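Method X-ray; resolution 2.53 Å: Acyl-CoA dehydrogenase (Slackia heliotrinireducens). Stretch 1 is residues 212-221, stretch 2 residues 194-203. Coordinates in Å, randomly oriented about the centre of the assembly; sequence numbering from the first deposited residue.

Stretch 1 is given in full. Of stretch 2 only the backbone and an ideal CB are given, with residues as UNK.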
ATOM      1  N   PHE A 212     -27.720   5.397  15.816  1.00 70.62           N
ATOM      2  CA  PHE A 212     -27.163   5.192  17.141  1.00 72.89           C
ATOM      3  C   PHE A 212     -27.392   6.393  18.052  1.00 67.02           C
ATOM      4  O   PHE A 212     -27.705   7.456  17.583  1.00 66.15           O
ATOM      5  CB  PHE A 212     -25.655   5.020  17.028  1.00 81.29           C
ATOM      6  CG  PHE A 212     -25.226   3.744  16.392  1.00 91.11           C
ATOM      7  CD1 PHE A 212     -24.002   3.660  15.764  1.00 89.78           C
ATOM      8  CD2 PHE A 212     -26.026   2.621  16.435  1.00105.06           C
ATOM      9  CE1 PHE A 212     -23.596   2.476  15.168  1.00 86.56           C
ATOM     10  CE2 PHE A 212     -25.626   1.433  15.855  1.00111.07           C
ATOM     11  CZ  PHE A 212     -24.412   1.364  15.216  1.00 98.87           C
ATOM     12  N   ALA A 213     -27.200   6.225  19.356  1.00 58.36           N
ATOM     13  CA  ALA A 213     -27.273   7.345  20.285  1.00 55.52           C
ATOM     14  C   ALA A 213     -26.306   7.140  21.422  1.00 59.68           C
ATOM     15  O   ALA A 213     -25.934   6.009  21.730  1.00 55.89           O
ATOM     16  CB  ALA A 213     -28.683   7.509  20.838  1.00 51.00           C
ATOM     17  N   THR A 214     -25.896   8.251  22.029  1.00 59.02           N
ATOM     18  CA  THR A 214     -25.268   8.235  23.340  1.00 52.04           C
ATOM     19  C   THR A 214     -26.386   8.309  24.369  1.00 50.43           C
ATOM     20  O   THR A 214     -27.292   9.140  24.251  1.00 53.73           O
ATOM     21  CB  THR A 214     -24.284   9.411  23.533  1.00 56.03           C
ATOM     22  OG1 THR A 214     -23.253   9.357  22.539  1.00 61.20           O
ATOM     23  CG2 THR A 214     -23.648   9.363  24.906  1.00 56.14           C
ATOM     24  N   VAL A 215     -26.342   7.437  25.366  1.00 49.52           N
ATOM     25  CA  VAL A 215     -27.369   7.435  26.394  1.00 51.40           C
ATOM     26  C   VAL A 215     -26.749   7.614  27.766  1.00 52.35           C
ATOM     27  O   VAL A 215     -25.903   6.822  28.179  1.00 54.31           O
ATOM     28  CB  VAL A 215     -28.195   6.130  26.375  1.00 49.88           C
ATOM     29  CG1 VAL A 215     -29.248   6.178  27.448  1.00 45.39           C
ATOM     30  CG2 VAL A 215     -28.840   5.927  25.015  1.00 46.67           C
ATOM     31  N   ARG A 216     -27.173   8.653  28.475  1.00 50.75           N
ATOM     32  CA  ARG A 216     -26.682   8.899  29.822  1.00 48.13           C
ATOM     33  C   ARG A 216     -27.719   8.444  30.837  1.00 51.68           C
ATOM     34  O   ARG A 216     -28.914   8.733  30.708  1.00 52.99           O
ATOM     35  CB  ARG A 216     -26.359  10.383  30.022  1.00 54.61           C
ATOM     36  CG  ARG A 216     -25.524  10.713  31.276  1.00 61.63           C
ATOM     37  CD  ARG A 216     -25.939  12.053  31.914  1.00 75.10           C
ATOM     38  NE  ARG A 216     -26.575  12.954  30.947  1.00 89.52           N
ATOM     39  CZ  ARG A 216     -27.313  14.024  31.260  1.00 93.67           C
ATOM     40  NH1 ARG A 216     -27.529  14.372  32.527  1.00 88.04           N
ATOM     41  NH2 ARG A 216     -27.841  14.756  30.288  1.00 96.28           N
ATOM     42  N   PHE A 217     -27.252   7.721  31.849  1.00 53.44           N
ATOM     43  CA  PHE A 217     -28.079   7.355  32.981  1.00 52.45           C
ATOM     44  C   PHE A 217     -27.678   8.221  34.180  1.00 57.44           C
ATOM     45  O   PHE A 217     -26.564   8.109  34.708  1.00 60.38           O
ATOM     46  CB  PHE A 217     -27.930   5.866  33.281  1.00 54.23           C
ATOM     47  CG  PHE A 217     -28.297   4.982  32.123  1.00 55.04           C
ATOM     48  CD1 PHE A 217     -29.548   4.372  32.066  1.00 48.04           C
ATOM     49  CD2 PHE A 217     -27.393   4.766  31.078  1.00 61.78           C
ATOM     50  CE1 PHE A 217     -29.896   3.562  30.983  1.00 51.75           C
ATOM     51  CE2 PHE A 217     -27.731   3.957  29.987  1.00 59.18           C
ATOM     52  CZ  PHE A 217     -28.990   3.356  29.937  1.00 55.88           C
ATOM     53  N   ASP A 218     -28.582   9.114  34.574  1.00 57.74           N
ATOM     54  CA  ASP A 218     -28.341  10.037  35.682  1.00 63.60           C
ATOM     55  C   ASP A 218     -29.211   9.657  36.876  1.00 61.21           C
ATOM     56  O   ASP A 218     -30.403   9.966  36.895  1.00 64.61           O
ATOM     57  CB  ASP A 218     -28.616  11.486  35.245  1.00 66.53           C
ATOM     58  CG  ASP A 218     -28.615  12.467  36.408  1.00 76.48           C
ATOM     59  OD1 ASP A 218     -27.847  12.263  37.375  1.00 82.01           O
ATOM     60  OD2 ASP A 218     -29.388  13.450  36.353  1.00 85.97           O
ATOM     61  N   ASN A 219     -28.600   8.999  37.863  1.00 60.88           N
ATOM     62  CA  ASN A 219     -29.301   8.428  39.025  1.00 63.24           C
ATOM     63  C   ASN A 219     -30.627   7.768  38.681  1.00 60.72           C
ATOM     64  O   ASN A 219     -31.669   8.213  39.126  1.00 63.65           O
ATOM     65  CB  ASN A 219     -29.547   9.491  40.101  1.00 66.79           C
ATOM     66  CG  ASN A 219     -28.271   9.939  40.776  1.00 72.80           C
ATOM     67  OD1 ASN A 219     -27.481   9.116  41.224  1.00 76.49           O
ATOM     68  ND2 ASN A 219     -28.054  11.252  40.836  1.00 76.87           N
ATOM     69  N   VAL A 220     -30.592   6.715  37.878  1.00 60.21           N
ATOM     70  CA  VAL A 220     -31.829   6.056  37.495  1.00 62.58           C
ATOM     71  C   VAL A 220     -32.176   4.934  38.459  1.00 67.36           C
ATOM     72  O   VAL A 220     -31.365   4.042  38.705  1.00 69.74           O
ATOM     73  CB  VAL A 220     -31.742   5.506  36.074  1.00 56.78           C
ATOM     74  CG1 VAL A 220     -33.038   4.806  35.712  1.00 49.06           C
ATOM     75  CG2 VAL A 220     -31.452   6.638  35.112  1.00 61.32           C
ATOM     76  N   GLU A 221     -33.377   5.002  39.024  1.00 71.42           N
ATOM     77  CA  GLU A 221     -33.859   3.961  39.924  1.00 72.18           C
ATOM     78  C   GLU A 221     -34.128   2.680  39.156  1.00 76.37           C
ATOM     79  O   GLU A 221     -34.959   2.651  38.242  1.00 76.12           O
ATOM     80  CB  GLU A 221     -35.134   4.395  40.635  1.00 70.87           C
ATOM     81  CG  GLU A 221     -34.983   5.637  41.472  1.00 77.80           C
ATOM     82  CD  GLU A 221     -35.861   5.616  42.707  1.00 84.82           C
ATOM     83  OE1 GLU A 221     -36.671   4.669  42.876  1.00 87.48           O
ATOM     84  OE2 GLU A 221     -35.721   6.550  43.518  1.00 89.28           O
ATOM     85  N   UNK A 194     -38.087   5.140  32.748  1.00 59.20           N
ATOM     86  CA  UNK A 194     -37.437   5.447  34.018  1.00 53.31           C
ATOM     87  C   UNK A 194     -36.806   6.834  33.972  1.00 59.50           C
ATOM     88  O   UNK A 194     -36.081   7.161  33.030  1.00 66.24           O
ATOM     89  CB  UNK A 194     -36.380   4.392  34.350  1.00 53.31           C
ATOM     90  N   UNK A 195     -37.078   7.652  34.978  1.00 58.03           N
ATOM     91  CA  UNK A 195     -36.561   9.014  35.002  1.00 56.41           C
ATOM     92  C   UNK A 195     -35.041   9.006  35.040  1.00 59.36           C
ATOM     93  O   UNK A 195     -34.437   8.095  35.607  1.00 60.55           O
ATOM     94  CB  UNK A 195     -37.119   9.781  36.202  1.00 56.41           C
ATOM     95  N   UNK A 196     -34.421  10.004  34.408  1.00 60.39           N
ATOM     96  CA  UNK A 196     -32.969  10.126  34.422  1.00 50.90           C
ATOM     97  C   UNK A 196     -32.252   9.532  33.229  1.00 55.06           C
ATOM     98  O   UNK A 196     -31.012   9.472  33.206  1.00 57.96           O
ATOM     99  CB  UNK A 196     -32.425   9.468  35.692  1.00 50.90           C
ATOM    100  N   UNK A 197     -33.011   9.084  32.231  1.00 58.77           N
ATOM    101  CA  UNK A 197     -32.392   8.550  31.009  1.00 54.22           C
ATOM    102  C   UNK A 197     -32.390   9.602  29.901  1.00 49.95           C
ATOM    103  O   UNK A 197     -33.433  10.115  29.529  1.00 52.77           O
ATOM    104  CB  UNK A 197     -33.127   7.293  30.539  1.00 54.22           C
ATOM    105  N   UNK A 198     -31.215   9.938  29.387  1.00 50.78           N
ATOM    106  CA  UNK A 198     -31.106  10.960  28.347  1.00 51.73           C
ATOM    107  C   UNK A 198     -30.466  10.401  27.076  1.00 53.30           C
ATOM    108  O   UNK A 198     -29.354   9.866  27.103  1.00 52.12           O
ATOM    109  CB  UNK A 198     -30.294  12.151  28.860  1.00 51.73           C
ATOM    110  N   UNK A 199     -31.161  10.523  25.953  1.00 57.56           N
ATOM    111  CA  UNK A 199     -30.590  10.025  24.711  1.00 51.79           C
ATOM    112  C   UNK A 199     -30.171  11.163  23.782  1.00 54.88           C
ATOM    113  O   UNK A 199     -30.891  12.136  23.585  1.00 56.81           O
ATOM    114  CB  UNK A 199     -31.594   9.114  24.002  1.00 51.79           C
ATOM    115  N   UNK A 200     -28.981  11.030  23.216  1.00 54.44           N
ATOM    116  CA  UNK A 200     -28.465  12.024  22.307  1.00 52.94           C
ATOM    117  C   UNK A 200     -28.118  11.355  20.978  1.00 54.81           C
ATOM    118  O   UNK A 200     -27.120  10.642  20.871  1.00 53.33           O
ATOM    119  CB  UNK A 200     -27.246  12.728  22.906  1.00 52.94           C
ATOM    120  N   UNK A 201     -28.968  11.566  19.966  1.00 57.29           N
ATOM    121  CA  UNK A 201     -28.791  10.985  18.635  1.00 57.05           C
ATOM    122  C   UNK A 201     -27.477  11.402  18.022  1.00 55.05           C
ATOM    123  O   UNK A 201     -27.139  12.568  18.117  1.00 57.22           O
ATOM    124  CB  UNK A 201     -29.943  11.389  17.713  1.00 57.05           C
ATOM    125  N   UNK A 202     -26.750  10.463  17.426  1.00 60.89           N
ATOM    126  CA  UNK A 202     -25.505  10.779  16.728  1.00 69.40           C
ATOM    127  C   UNK A 202     -25.646  10.481  15.241  1.00 68.01           C
ATOM    128  O   UNK A 202     -25.705   9.322  14.844  1.00 67.48           O
ATOM    129  CB  UNK A 202     -24.336   9.990  17.321  1.00 69.40           C
ATOM    130  N   UNK A 203     -25.704  11.511  14.409  1.00 70.13           N
ATOM    131  CA  UNK A 203     -25.806  11.271  12.967  1.00 77.62           C
ATOM    132  C   UNK A 203     -24.451  10.887  12.346  1.00 74.87           C
ATOM    133  O   UNK A 203     -23.515  11.679  12.333  1.00 73.22           O
ATOM    134  CB  UNK A 203     -26.360  12.516  12.272  1.00 77.62           C
TER

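The strand part of stretch 2 runs antiparallel to that of stretch 1, at 154° between N-to-C directions, and its backbone fixes which way each CB points.

At position 194 the CB points toward stretch 1, and the ideal CB lies 3.6 Å from Val220 CG1. A small or modest apolar side chain suits it; the residue is Ala194, whose methyl packs on that valine. Position 195 points sideways, with no atom of stretch 1 within 5.5 Å of its ideal CB, so nearly anything would do; it is Ala195.

Position 196 is far more restrictive. Its phi/psi of 96/7 would jam a CB against the preceding carbonyl, and the ideal CB would sit 2.4 Å from Asp218 O, a clash. Glycine is the answer. Gly196 is the third residue of a type II turn, and its O accepts from Asp218 N at 2.8 Å.

Position 197 shares a sheet face with Val215 and Phe217, its ideal CB 4.9 Å from both Phe217 CD1 and Val220 CG2. This apolar surround favours Val, Ile, Leu or Met. Ile197 reaches Val215 CG1 with CG2 (3.8 Å), and its CG1 approaches Val220 CG2 (3.9 Å) and Phe217 CD1 (4.0 Å).

Position 198 lies on the other face, with Thr214 and Arg216; its ideal CB is 3.9 Å from Arg216 NH2. An acid or an aromatic ring could answer that cation. Tyr198 does so by stacking: the guanidinium lies flat on the ring, planes at 9°, with Arg216 CZ 4.3 Å from the ring centroid and off-centre.

Position 199 returns to the Val215 face, its ideal CB 4.3 Å from Val215 CG2 and 4.6 Å from Ala213 CB. Small or branched apolar residues fit; Ala199 makes a light contact with Val215.

At position 200 the side chain starts beside Thr214, on the Arg216 face. A long polar or aromatic residue could reach the guanidinium. Tyr200 does, its OH accepting a very short 2.5 Å bond from Arg216 NH2 near the guanidinium plane.

Position 201 is opposite Ala213, in a non-hydrogen-bonded pair, so its N is not needed for a bond to stretch 1; with phi -59°, proline is allowed among many others. It is Pro201.

At position 202 the ideal CB is 5.4 Å from Thr214 OG1, so a longer acceptor such as Glu or Gln could reach the hydroxyl. Glu202 accepts from it, Thr214 OG1 to Glu202 OE2 at 3.1 Å. Position 203 points away and is unconstrained here; it is Gln203.

Stretch 2, residues 194-203: AAGIYAYPEQ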
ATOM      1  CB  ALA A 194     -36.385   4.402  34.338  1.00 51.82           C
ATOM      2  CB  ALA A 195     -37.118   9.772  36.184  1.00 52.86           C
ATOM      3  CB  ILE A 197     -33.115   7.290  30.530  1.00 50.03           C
ATOM      4  CG1 ILE A 197     -33.040   6.213  31.615  1.00 47.88           C
ATOM      5  CG2 ILE A 197     -32.502   6.788  29.234  1.00 54.34           C
ATOM      6  CD1 ILE A 197     -33.734   4.933  31.254  1.00 48.71           C
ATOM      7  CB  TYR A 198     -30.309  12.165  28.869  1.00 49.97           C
ATOM      8  CG  TYR A 198     -30.932  12.766  30.101  1.00 51.91           C
ATOM      9  CD1 TYR A 198     -31.762  13.878  30.017  1.00 50.15           C
ATOM     10  CD2 TYR A 198     -30.715  12.200  31.352  1.00 53.11           C
ATOM     11  CE1 TYR A 198     -32.345  14.419  31.156  1.00 51.41           C
ATOM     12  CE2 TYR A 198     -31.298  12.717  32.487  1.00 46.98           C
ATOM     13  CZ  TYR A 198     -32.112  13.823  32.387  1.00 52.11           C
ATOM     14  OH  TYR A 198     -32.680  14.330  33.527  1.00 52.45           O
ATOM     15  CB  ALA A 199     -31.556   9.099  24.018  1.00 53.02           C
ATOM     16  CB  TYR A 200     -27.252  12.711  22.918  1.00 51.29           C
ATOM     17  CG  TYR A 200     -27.538  13.354  24.256  1.00 54.38           C
ATOM     18  CD1 TYR A 200     -28.027  14.645  24.327  1.00 55.31           C
ATOM     19  CD2 TYR A 200     -27.317  12.670  25.450  1.00 55.30           C
ATOM     20  CE1 TYR A 200     -28.289  15.248  25.537  1.00 55.75           C
ATOM     21  CE2 TYR A 200     -27.581  13.265  26.675  1.00 54.86           C
ATOM     22  CZ  TYR A 200     -28.061  14.560  26.707  1.00 61.57           C
ATOM     23  OH  TYR A 200     -28.336  15.188  27.902  1.00 66.69           O
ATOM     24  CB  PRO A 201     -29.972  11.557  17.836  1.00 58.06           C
ATOM     25  CG  PRO A 201     -30.421  12.757  18.600  1.00 58.29           C
ATOM     26  CD  PRO A 201     -30.169  12.417  20.041  1.00 56.54           C
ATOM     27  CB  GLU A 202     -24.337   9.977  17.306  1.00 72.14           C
ATOM     28  CG  GLU A 202     -24.138  10.092  18.812  1.00 80.63           C
ATOM     29  CD  GLU A 202     -23.563  11.443  19.251  1.00 94.06           C
ATOM     30  OE1 GLU A 202     -23.187  12.259  18.375  1.00 94.83           O
ATOM     31  OE2 GLU A 202     -23.487  11.684  20.479  1.00 94.13           O
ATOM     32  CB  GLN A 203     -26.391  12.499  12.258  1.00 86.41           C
ATOM     33  CG  GLN A 203     -25.811  13.825  12.733  1.00102.76           C
ATOM     34  CD  GLN A 203     -26.078  14.961  11.758  1.00112.00           C
ATOM     35  OE1 GLN A 203     -26.863  14.815  10.817  1.00114.97           O
ATOM     36  NE2 GLN A 203     -25.417  16.097  11.972  1.00111.11           N
TER
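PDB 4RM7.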